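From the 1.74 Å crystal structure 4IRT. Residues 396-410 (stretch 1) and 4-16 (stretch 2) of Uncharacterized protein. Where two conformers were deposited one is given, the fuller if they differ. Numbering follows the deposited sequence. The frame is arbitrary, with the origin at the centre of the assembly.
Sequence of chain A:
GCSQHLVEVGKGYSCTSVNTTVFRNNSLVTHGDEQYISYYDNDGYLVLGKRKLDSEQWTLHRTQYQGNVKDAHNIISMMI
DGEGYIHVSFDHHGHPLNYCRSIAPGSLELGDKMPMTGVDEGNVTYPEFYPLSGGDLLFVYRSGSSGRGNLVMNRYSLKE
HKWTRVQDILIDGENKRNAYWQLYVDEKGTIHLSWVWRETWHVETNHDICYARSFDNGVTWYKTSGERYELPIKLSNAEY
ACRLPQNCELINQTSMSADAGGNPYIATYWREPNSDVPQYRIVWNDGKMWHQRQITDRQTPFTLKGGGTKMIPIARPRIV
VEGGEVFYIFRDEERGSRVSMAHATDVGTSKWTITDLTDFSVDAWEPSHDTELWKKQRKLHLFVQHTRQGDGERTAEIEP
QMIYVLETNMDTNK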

ATOM      1  N   ALA A 396       0.564 -25.062   8.803  1.00 50.16           N
ATOM      2  CA  ALA A 396      -0.423 -25.000   9.897  1.00 43.07           C
ATOM      3  C   ALA A 396      -1.768 -24.491   9.375  1.00 35.95           C
ATOM      4  O   ALA A 396      -1.885 -23.398   8.797  1.00 32.07           O
ATOM      5  CB  ALA A 396       0.069 -24.125  11.038  1.00 47.90           C
ATOM      6  N   GLU A 397      -2.774 -25.326   9.544  1.00 30.52           N
ATOM      7  CA  GLU A 397      -4.097 -25.007   9.101  1.00 25.35           C
ATOM      8  C   GLU A 397      -4.794 -24.444  10.314  1.00 19.14           C
ATOM      9  O   GLU A 397      -5.125 -25.184  11.227  1.00 18.62           O
ATOM     10  CB  GLU A 397      -4.808 -26.271   8.603  1.00 34.70           C
ATOM     11  CG  GLU A 397      -4.298 -26.812   7.271  1.00 48.02           C
ATOM     12  CD  GLU A 397      -4.625 -25.899   6.105  1.00 59.70           C
ATOM     13  OE1 GLU A 397      -5.818 -25.552   5.943  1.00 65.70           O
ATOM     14  OE2 GLU A 397      -3.690 -25.529   5.356  1.00 71.99           O
ATOM     15  N   ILE A 398      -4.998 -23.137  10.348  1.00 17.44           N
ATOM     16  CA  ILE A 398      -5.788 -22.550  11.424  1.00 17.02           C
ATOM     17  C   ILE A 398      -7.153 -22.084  10.913  1.00 15.60           C
ATOM     18  O   ILE A 398      -7.370 -21.823   9.717  1.00 15.20           O
ATOM     19  CB  ILE A 398      -5.041 -21.409  12.143  1.00 16.05           C
ATOM     20  CG1 ILE A 398      -4.766 -20.238  11.183  1.00 15.65           C
ATOM     21  CG2 ILE A 398      -3.740 -21.945  12.740  1.00 18.15           C
ATOM     22  CD1 ILE A 398      -4.438 -18.955  11.926  1.00 17.12           C
ATOM     23  N   GLU A 399      -8.074 -21.951  11.850  1.00 14.12           N
ATOM     24  CA  GLU A 399      -9.405 -21.474  11.551  1.00 14.07           C
ATOM     25  C   GLU A 399      -9.371 -20.053  11.057  1.00 12.73           C
ATOM     26  O   GLU A 399      -8.517 -19.266  11.465  1.00 12.72           O
ATOM     27  CB  GLU A 399     -10.284 -21.532  12.775  1.00 15.57           C
ATOM     28  CG  GLU A 399     -10.638 -22.928  13.203  1.00 17.20           C
ATOM     29  CD  GLU A 399     -11.786 -22.871  14.164  1.00 20.05           C
ATOM     30  OE1 GLU A 399     -11.523 -22.607  15.341  1.00 18.10           O
ATOM     31  OE2 GLU A 399     -12.952 -23.010  13.705  1.00 25.55           O
ATOM     32  N   PRO A 400     -10.298 -19.710  10.151  1.00 12.30           N
ATOM     33  CA  PRO A 400     -10.328 -18.348   9.690  1.00 11.83           C
ATOM     34  C   PRO A 400     -10.649 -17.408  10.884  1.00 11.70           C
ATOM     35  O   PRO A 400     -11.505 -17.734  11.717  1.00 11.91           O
ATOM     36  CB  PRO A 400     -11.441 -18.362   8.620  1.00 11.77           C
ATOM     37  CG  PRO A 400     -12.348 -19.476   9.059  1.00 12.71           C
ATOM     38  CD  PRO A 400     -11.409 -20.519   9.608  1.00 12.40           C
ATOM     39  N   GLN A 401      -9.924 -16.299  10.967  1.00 11.36           N
ATOM     40  CA  GLN A 401     -10.068 -15.305  12.033  1.00 11.33           C
ATOM     41  C   GLN A 401     -10.922 -14.111  11.566  1.00 10.64           C
ATOM     42  O   GLN A 401     -10.991 -13.760  10.354  1.00 10.73           O
ATOM     43  CB  GLN A 401      -8.678 -14.827  12.534  1.00 10.88           C
ATOM     44  CG  GLN A 401      -7.750 -15.962  12.990  1.00 10.79           C
ATOM     45  CD  GLN A 401      -8.287 -16.732  14.199  1.00 11.87           C
ATOM     46  OE1 GLN A 401      -8.588 -17.968  14.140  1.00 12.54           O
ATOM     47  NE2 GLN A 401      -8.482 -16.019  15.270  1.00 10.63           N
HETATM   48  N   MSE A 402     -11.576 -13.474  12.524  1.00 10.95           N
HETATM   49  CA  MSE A 402     -12.489 -12.362  12.210  1.00 10.94           C
HETATM   50  C   MSE A 402     -11.746 -11.215  11.602  1.00 10.81           C
HETATM   51  O   MSE A 402     -10.688 -10.843  12.081  1.00 11.03           O
HETATM   52  CB  MSE A 402     -13.140 -11.928  13.516  1.00 11.72           C
HETATM   53  CG  MSE A 402     -14.083 -10.754  13.388  1.00 11.18           C
HETATM   54 SE   MSE A 402     -15.607 -11.138  12.266  0.75 11.79          SE
HETATM   55  CE  MSE A 402     -16.470 -12.418  13.472  1.00 12.42           C
ATOM     56  N   ILE A 403     -12.312 -10.657  10.533  1.00 10.60           N
ATOM     57  CA  ILE A 403     -11.857  -9.385   9.952  1.00 10.53           C
ATOM     58  C   ILE A 403     -12.684  -8.273  10.591  1.00 10.39           C
ATOM     59  O   ILE A 403     -13.922  -8.395  10.769  1.00 10.19           O
ATOM     60  CB  ILE A 403     -12.026  -9.357   8.436  1.00 10.05           C
ATOM     61  CG1 ILE A 403     -11.075 -10.381   7.786  1.00 10.40           C
ATOM     62  CG2 ILE A 403     -11.747  -7.981   7.878  1.00 10.72           C
ATOM     63  CD1 ILE A 403     -11.507 -10.760   6.378  1.00 10.07           C
ATOM     64  N   TYR A 404     -11.987  -7.226  10.998  1.00 10.29           N
ATOM     65  CA  TYR A 404     -12.632  -6.019  11.543  1.00 10.66           C
ATOM     66  C   TYR A 404     -12.263  -4.790  10.760  1.00 10.88           C
ATOM     67  O   TYR A 404     -11.173  -4.722  10.155  1.00 10.84           O
ATOM     68  CB  TYR A 404     -12.132  -5.748  12.949  1.00 10.22           C
ATOM     69  CG  TYR A 404     -12.257  -6.893  13.921  1.00 10.89           C
ATOM     70  CD1 TYR A 404     -11.247  -7.831  14.050  1.00 11.25           C
ATOM     71  CD2 TYR A 404     -13.370  -7.009  14.741  1.00 11.69           C
ATOM     72  CE1 TYR A 404     -11.363  -8.883  14.960  1.00 11.99           C
ATOM     73  CE2 TYR A 404     -13.497  -8.038  15.662  1.00 12.90           C
ATOM     74  CZ  TYR A 404     -12.480  -8.966  15.770  1.00 13.51           C
ATOM     75  OH  TYR A 404     -12.613  -9.993  16.664  1.00 16.37           O
ATOM     76  N   VAL A 405     -13.119  -3.774  10.823  1.00 10.06           N
ATOM     77  CA  VAL A 405     -12.636  -2.432  10.571  1.00  9.98           C
ATOM     78  C   VAL A 405     -12.395  -1.788  11.934  1.00 10.61           C
ATOM     79  O   VAL A 405     -13.317  -1.688  12.770  1.00 10.51           O
ATOM     80  CB  VAL A 405     -13.620  -1.617   9.711  1.00 10.29           C
ATOM     81  CG1 VAL A 405     -13.151  -0.175   9.606  1.00 10.36           C
ATOM     82  CG2 VAL A 405     -13.771  -2.252   8.346  1.00 10.10           C
ATOM     83  N   LEU A 406     -11.160  -1.378  12.164  1.00 10.24           N
ATOM     84  CA  LEU A 406     -10.815  -0.694  13.377  1.00 11.84           C
ATOM     85  C   LEU A 406     -10.959   0.802  13.133  1.00 11.21           C
ATOM     86  O   LEU A 406     -10.226   1.412  12.306  1.00 11.63           O
ATOM     87  CB  LEU A 406      -9.404  -1.083  13.818  1.00 12.36           C
ATOM     88  CG  LEU A 406      -9.001  -0.734  15.260  1.00 15.99           C
ATOM     89  CD1 LEU A 406      -7.689  -1.415  15.619  1.00 16.53           C
ATOM     90  CD2 LEU A 406      -8.844   0.762  15.439  1.00 16.79           C
ATOM     91  N   GLU A 407     -11.930   1.380  13.829  1.00 12.18           N
ATOM     92  CA  GLU A 407     -12.236   2.802  13.726  1.00 12.65           C
ATOM     93  C   GLU A 407     -11.430   3.498  14.817  1.00 13.40           C
ATOM     94  O   GLU A 407     -11.732   3.391  16.002  1.00 13.93           O
ATOM     95  CB  GLU A 407     -13.738   3.024  13.912  1.00 13.53           C
ATOM     96  CG  GLU A 407     -14.599   2.234  12.933  1.00 13.39           C
ATOM     97  CD  GLU A 407     -16.095   2.528  13.039  1.00 16.51           C
ATOM     98  OE1 GLU A 407     -16.594   2.798  14.164  1.00 15.33           O
ATOM     99  OE2 GLU A 407     -16.770   2.487  11.990  1.00 15.72           O
ATOM    100  N   THR A 408     -10.387   4.191  14.416  1.00 14.35           N
ATOM    101  CA  THR A 408      -9.401   4.660  15.373  0.50 16.88           C
ATOM    102  C   THR A 408      -9.870   5.945  16.031  1.00 20.16           C
ATOM    103  O   THR A 408     -10.326   6.872  15.353  1.00 21.29           O
ATOM    104  CB  THR A 408      -8.050   4.959  14.716  0.50 17.40           C
ATOM    105  OG1 THR A 408      -8.201   6.086  13.853  0.50 20.30           O
ATOM    106  CG2 THR A 408      -7.535   3.761  13.938  0.50 16.68           C
ATOM    107  N   ASN A 409      -9.764   5.986  17.357  1.00 23.18           N
ATOM    108  CA  ASN A 409      -9.964   7.204  18.110  1.00 33.63           C
ATOM    109  C   ASN A 409      -8.614   7.946  18.151  1.00 38.83           C
ATOM    110  O   ASN A 409      -7.603   7.389  18.624  1.00 37.49           O
ATOM    111  CB  ASN A 409     -10.431   6.853  19.524  1.00 46.39           C
ATOM    112  CG  ASN A 409     -10.783   8.071  20.353  1.00 54.15           C
ATOM    113  OD1 ASN A 409     -10.564   9.217  19.949  1.00 51.63           O
ATOM    114  ND2 ASN A 409     -11.327   7.822  21.539  1.00 69.31           N
HETATM  115  N   MSE A 410      -8.594   9.176  17.635  1.00 34.45           N
HETATM  116  CA  MSE A 410      -7.374  10.010  17.636  1.00 40.24           C
HETATM  117  C   MSE A 410      -7.589  11.297  18.399  1.00 46.16           C
HETATM  118  O   MSE A 410      -8.176  11.307  19.490  1.00 52.55           O
HETATM  119  CB  MSE A 410      -6.989  10.306  16.187  1.00 36.32           C
HETATM  120  CG  MSE A 410      -6.561   9.041  15.425  1.00 31.00           C
HETATM  121 SE   MSE A 410      -6.426   9.642  13.570  0.75 38.20          SE
HETATM  122  CE  MSE A 410      -8.351   9.903  13.257  1.00 32.77           C
TER
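Stretch 2 4-16: QHLVEVGKGYSCT

Strands far apart in sequence often close a fold by pairing edge to edge, and the two ends of this chain, at least 381 residues apart wherever they touch, give a compact example. From His5 onward, stretch 2 forms a strand that runs antiparallel to the strand around 401-407 of stretch 1. The N-to-C directions make an angle of 147°, the axes approach to 4.3 Å, and the contact buries 1280 Å² in all.

The walk begins outside the sheet, where direct backbone pairing gives way to water. A water joins Ala396 O (2.6 Å) to Cys15 O (2.9 Å), and another joins Ile398 O (2.8 Å) to Ser14 N (2.9 Å). Ile398 N makes a weak hydrogen bond to Cys15 SG at 3.5 Å, while Ile398 CD1 lies 3.8 Å from Ser14 CB. Pro400, which has no amide hydrogen to offer, packs its ring against the opposing backbone, with CB 3.0 Å from Gly12 O.

Gln401 N donates to Ser14 OG at 3.1 Å, and Gln401 O accepts from Gly12 N at 3.0 Å. Gly12 has no side chain: an ideal CB there would lie 2.6 Å from Ile403 CD1, a clash. Met402, a selenomethionine, pairs with Lys11 at a CA-CA distance of 4.1 Å; its side chain folds back over the neighbouring strand, bringing SE within 3.6 Å of Gly10 N and CE within 3.7 Å of Glu8 CD.

Ile403 then bonds to two consecutive residues, N to Gly10 O at 2.9 Å and O from Val9 N at 2.8 Å. Because both partners are adjacent, the ladder gains one extra residue on stretch 2: Met402 faces Lys11, but Tyr404 faces Glu8. Val9, with a psi of -71°, points its CB toward stretch 1. The Tyr404 ring carries Leu6 CD1 over one face, and a water links Tyr404 OH (2.6 Å) to Glu8 OE2 (2.8 Å).

Beyond this point the pairing is regular. Val405 N and Val7 O, like Val7 N and Val405 O, are hydrogen-bonded at 2.9 Å. Leu406 CG meets Leu6 CD2 at 3.7 Å on the face shared with Tyr404. Glu407 N donates to His5 O at 2.8 Å, and its OE1 reaches the edge of the imidazole, 3.3 Å from His5 CD2. The Gln4 side chain extends the ladder past the strand, its OE1 accepting from Asn409 N at 3.1 Å and its NE2 donating to Asn409 O at 3.3 Å.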

ATOM      1  N   GLN A   4     -10.937   2.102  21.598  0.67 41.84           N
ATOM      2  CA  GLN A   4     -10.630   1.749  20.168  0.67 35.32           C
ATOM      3  C   GLN A   4     -11.634   0.752  19.612  0.67 29.60           C
ATOM      4  O   GLN A   4     -11.564  -0.455  19.921  0.67 31.00           O
ATOM      5  CB  GLN A   4      -9.211   1.173  20.033  0.67 29.17           C
ATOM      6  CG  GLN A   4      -8.093   2.150  20.398  0.67 29.05           C
ATOM      7  CD  GLN A   4      -8.002   3.342  19.444  0.67 30.04           C
ATOM      8  OE1 GLN A   4      -8.609   3.343  18.372  0.67 26.87           O
ATOM      9  NE2 GLN A   4      -7.248   4.368  19.844  0.67 28.05           N
ATOM     10  N   HIS A   5     -12.467   1.227  18.688  1.00 21.28           N
ATOM     11  CA  HIS A   5     -13.680   0.520  18.311  1.00 19.39           C
ATOM     12  C   HIS A   5     -13.500  -0.415  17.115  1.00 16.78           C
ATOM     13  O   HIS A   5     -13.083  -0.010  16.033  1.00 16.51           O
ATOM     14  CB  HIS A   5     -14.787   1.531  18.031  1.00 20.19           C
ATOM     15  CG  HIS A   5     -16.127   0.905  17.866  1.00 20.91           C
ATOM     16  ND1 HIS A   5     -16.793   0.305  18.912  1.00 22.54           N
ATOM     17  CD2 HIS A   5     -16.925   0.773  16.783  1.00 20.85           C
ATOM     18  CE1 HIS A   5     -17.951  -0.167  18.482  1.00 24.03           C
ATOM     19  NE2 HIS A   5     -18.059   0.115  17.194  1.00 21.23           N
ATOM     20  N   LEU A   6     -13.832  -1.672  17.327  1.00 15.27           N
ATOM     21  CA  LEU A   6     -13.715  -2.689  16.301  1.00 14.39           C
ATOM     22  C   LEU A   6     -15.092  -3.062  15.774  1.00 14.90           C
ATOM     23  O   LEU A   6     -16.005  -3.366  16.544  1.00 16.27           O
ATOM     24  CB  LEU A   6     -13.069  -3.940  16.884  1.00 16.45           C
ATOM     25  CG  LEU A   6     -11.586  -3.941  17.254  1.00 16.50           C
ATOM     26  CD1 LEU A   6     -11.313  -5.202  18.089  1.00 17.59           C
ATOM     27  CD2 LEU A   6     -10.712  -3.890  16.034  1.00 17.13           C
ATOM     28  N   VAL A   7     -15.232  -3.012  14.454  1.00 12.37           N
ATOM     29  CA  VAL A   7     -16.463  -3.334  13.788  1.00 12.20           C
ATOM     30  C   VAL A   7     -16.281  -4.680  13.078  1.00 12.14           C
ATOM     31  O   VAL A   7     -15.438  -4.821  12.171  1.00 11.05           O
ATOM     32  CB  VAL A   7     -16.820  -2.263  12.763  1.00 12.52           C
ATOM     33  CG1 VAL A   7     -18.104  -2.664  12.067  1.00 12.87           C
ATOM     34  CG2 VAL A   7     -16.939  -0.908  13.449  1.00 13.35           C
ATOM     35  N   GLU A   8     -17.016  -5.687  13.512  1.00 12.82           N
ATOM     36  CA  GLU A   8     -16.907  -6.986  12.863  1.00 13.47           C
ATOM     37  C   GLU A   8     -17.372  -6.916  11.411  1.00 13.40           C
ATOM     38  O   GLU A   8     -18.389  -6.258  11.094  1.00 12.49           O
ATOM     39  CB  GLU A   8     -17.719  -8.024  13.600  1.00 14.62           C
ATOM     40  CG  GLU A   8     -17.145  -8.462  14.924  1.00 17.36           C
ATOM     41  CD  GLU A   8     -17.904  -9.637  15.530  1.00 20.59           C
ATOM     42  OE1 GLU A   8     -18.996  -9.955  15.045  1.00 19.67           O
ATOM     43  OE2 GLU A   8     -17.398 -10.239  16.491  1.00 24.56           O
ATOM     44  N   VAL A   9     -16.622  -7.598  10.538  1.00 12.69           N
ATOM     45  CA  VAL A   9     -17.014  -7.787   9.162  1.00 12.66           C
ATOM     46  C   VAL A   9     -17.416  -9.247   8.929  1.00 13.53           C
ATOM     47  O   VAL A   9     -18.615  -9.583   8.782  1.00 13.71           O
ATOM     48  CB  VAL A   9     -15.884  -7.389   8.188  1.00 12.41           C
ATOM     49  CG1 VAL A   9     -16.347  -7.602   6.758  1.00 13.96           C
ATOM     50  CG2 VAL A   9     -15.438  -5.965   8.419  1.00 13.22           C
ATOM     51  N   GLY A  10     -16.422 -10.124   8.946  1.00 11.95           N
ATOM     52  CA  GLY A  10     -16.641 -11.550   8.758  1.00 12.38           C
ATOM     53  C   GLY A  10     -15.327 -12.312   8.836  1.00 12.17           C
ATOM     54  O   GLY A  10     -14.274 -11.735   8.726  1.00 11.85           O
ATOM     55  N   LYS A  11     -15.399 -13.621   9.016  1.00 13.31           N
ATOM     56  CA  LYS A  11     -14.196 -14.421   9.104  1.00 13.02           C
ATOM     57  C   LYS A  11     -13.571 -14.566   7.725  1.00 12.29           C
ATOM     58  O   LYS A  11     -14.282 -14.673   6.714  1.00 12.52           O
ATOM     59  CB  LYS A  11     -14.510 -15.774   9.710  1.00 15.42           C
ATOM     60  CG  LYS A  11     -14.894 -15.647  11.172  1.00 21.05           C
ATOM     61  CD  LYS A  11     -15.124 -16.978  11.850  1.00 23.92           C
ATOM     62  CE  LYS A  11     -15.303 -16.772  13.359  1.00 33.36           C
ATOM     63  NZ  LYS A  11     -15.489 -18.044  14.137  1.00 37.37           N
ATOM     64  N   GLY A  12     -12.248 -14.578   7.701  1.00 10.19           N
ATOM     65  CA  GLY A  12     -11.497 -14.681   6.460  1.00  9.94           C
ATOM     66  C   GLY A  12     -10.327 -15.609   6.601  1.00  9.79           C
ATOM     67  O   GLY A  12      -9.952 -15.978   7.708  1.00  9.04           O
ATOM     68  N   TYR A  13      -9.763 -16.011   5.468  1.00  9.90           N
ATOM     69  CA  TYR A  13      -8.579 -16.860   5.472  1.00 10.54           C
ATOM     70  C   TYR A  13      -7.469 -16.278   6.343  1.00 10.29           C
ATOM     71  O   TYR A  13      -7.175 -15.103   6.203  1.00 10.22           O
ATOM     72  CB  TYR A  13      -8.040 -16.954   4.059  1.00 10.53           C
ATOM     73  CG  TYR A  13      -6.996 -18.007   3.852  1.00 11.59           C
ATOM     74  CD1 TYR A  13      -7.317 -19.357   3.908  1.00 12.34           C
ATOM     75  CD2 TYR A  13      -5.678 -17.654   3.556  1.00 12.59           C
ATOM     76  CE1 TYR A  13      -6.354 -20.337   3.703  1.00 13.47           C
ATOM     77  CE2 TYR A  13      -4.708 -18.631   3.342  1.00 14.68           C
ATOM     78  CZ  TYR A  13      -5.057 -19.965   3.416  1.00 14.36           C
ATOM     79  OH  TYR A  13      -4.102 -20.921   3.179  1.00 17.99           O
ATOM     80  N   SER A  14      -6.850 -17.111   7.189  1.00 10.07           N
ATOM     81  CA  SER A  14      -5.770 -16.681   8.086  1.00 10.00           C
ATOM     82  C   SER A  14      -4.492 -17.517   8.023  1.00 10.16           C
ATOM     83  O   SER A  14      -3.537 -17.269   8.779  1.00 10.68           O
ATOM     84  CB  SER A  14      -6.289 -16.642   9.549  1.00 10.09           C
ATOM     85  OG  SER A  14      -7.221 -15.584   9.724  1.00 10.31           O
ATOM     86  N   CYS A  15      -4.438 -18.510   7.142  1.00 10.70           N
ATOM     87  CA  CYS A  15      -3.285 -19.414   7.142  1.00 12.27           C
ATOM     88  C   CYS A  15      -2.035 -18.784   6.523  1.00 12.95           C
ATOM     89  O   CYS A  15      -0.915 -19.241   6.789  1.00 14.53           O
ATOM     90  CB  CYS A  15      -3.610 -20.717   6.419  1.00 13.62           C
ATOM     91  SG  CYS A  15      -4.914 -21.709   7.201  1.00 15.44           S
ATOM     92  N   THR A  16      -2.241 -17.774   5.673  1.00 11.83           N
ATOM     93  CA  THR A  16      -1.198 -16.887   5.202  1.00 11.46           C
ATOM     94  C   THR A  16      -1.655 -15.442   5.438  1.00 11.13           C
ATOM     95  O   THR A  16      -2.784 -15.209   5.829  1.00 11.58           O
ATOM     96  CB  THR A  16      -0.910 -17.030   3.687  1.00 11.38           C
ATOM     97  OG1 THR A  16      -2.006 -16.457   2.952  1.00 10.53           O
ATOM     98  CG2 THR A  16      -0.671 -18.489   3.282  1.00 12.39           C
TER
HETATM   99  O   HOH W   1     -14.831 -11.374  16.945  1.00 32.44           O
HETATM  100  O   HOH W   2     -13.688 -20.034  12.462  0.50 22.56           O
HETATM  101  O   HOH W   3     -12.249 -17.590  14.280  1.00 32.87           O
HETATM  102  O   HOH W   4      -4.848 -23.292   3.617  1.00 33.61           O
HETATM  103  O   HOH W   5      -7.789 -19.803   7.769  1.00 10.45           O
HETATM  104  O   HOH W   6      -0.552 -21.173   8.985  1.00 24.51           O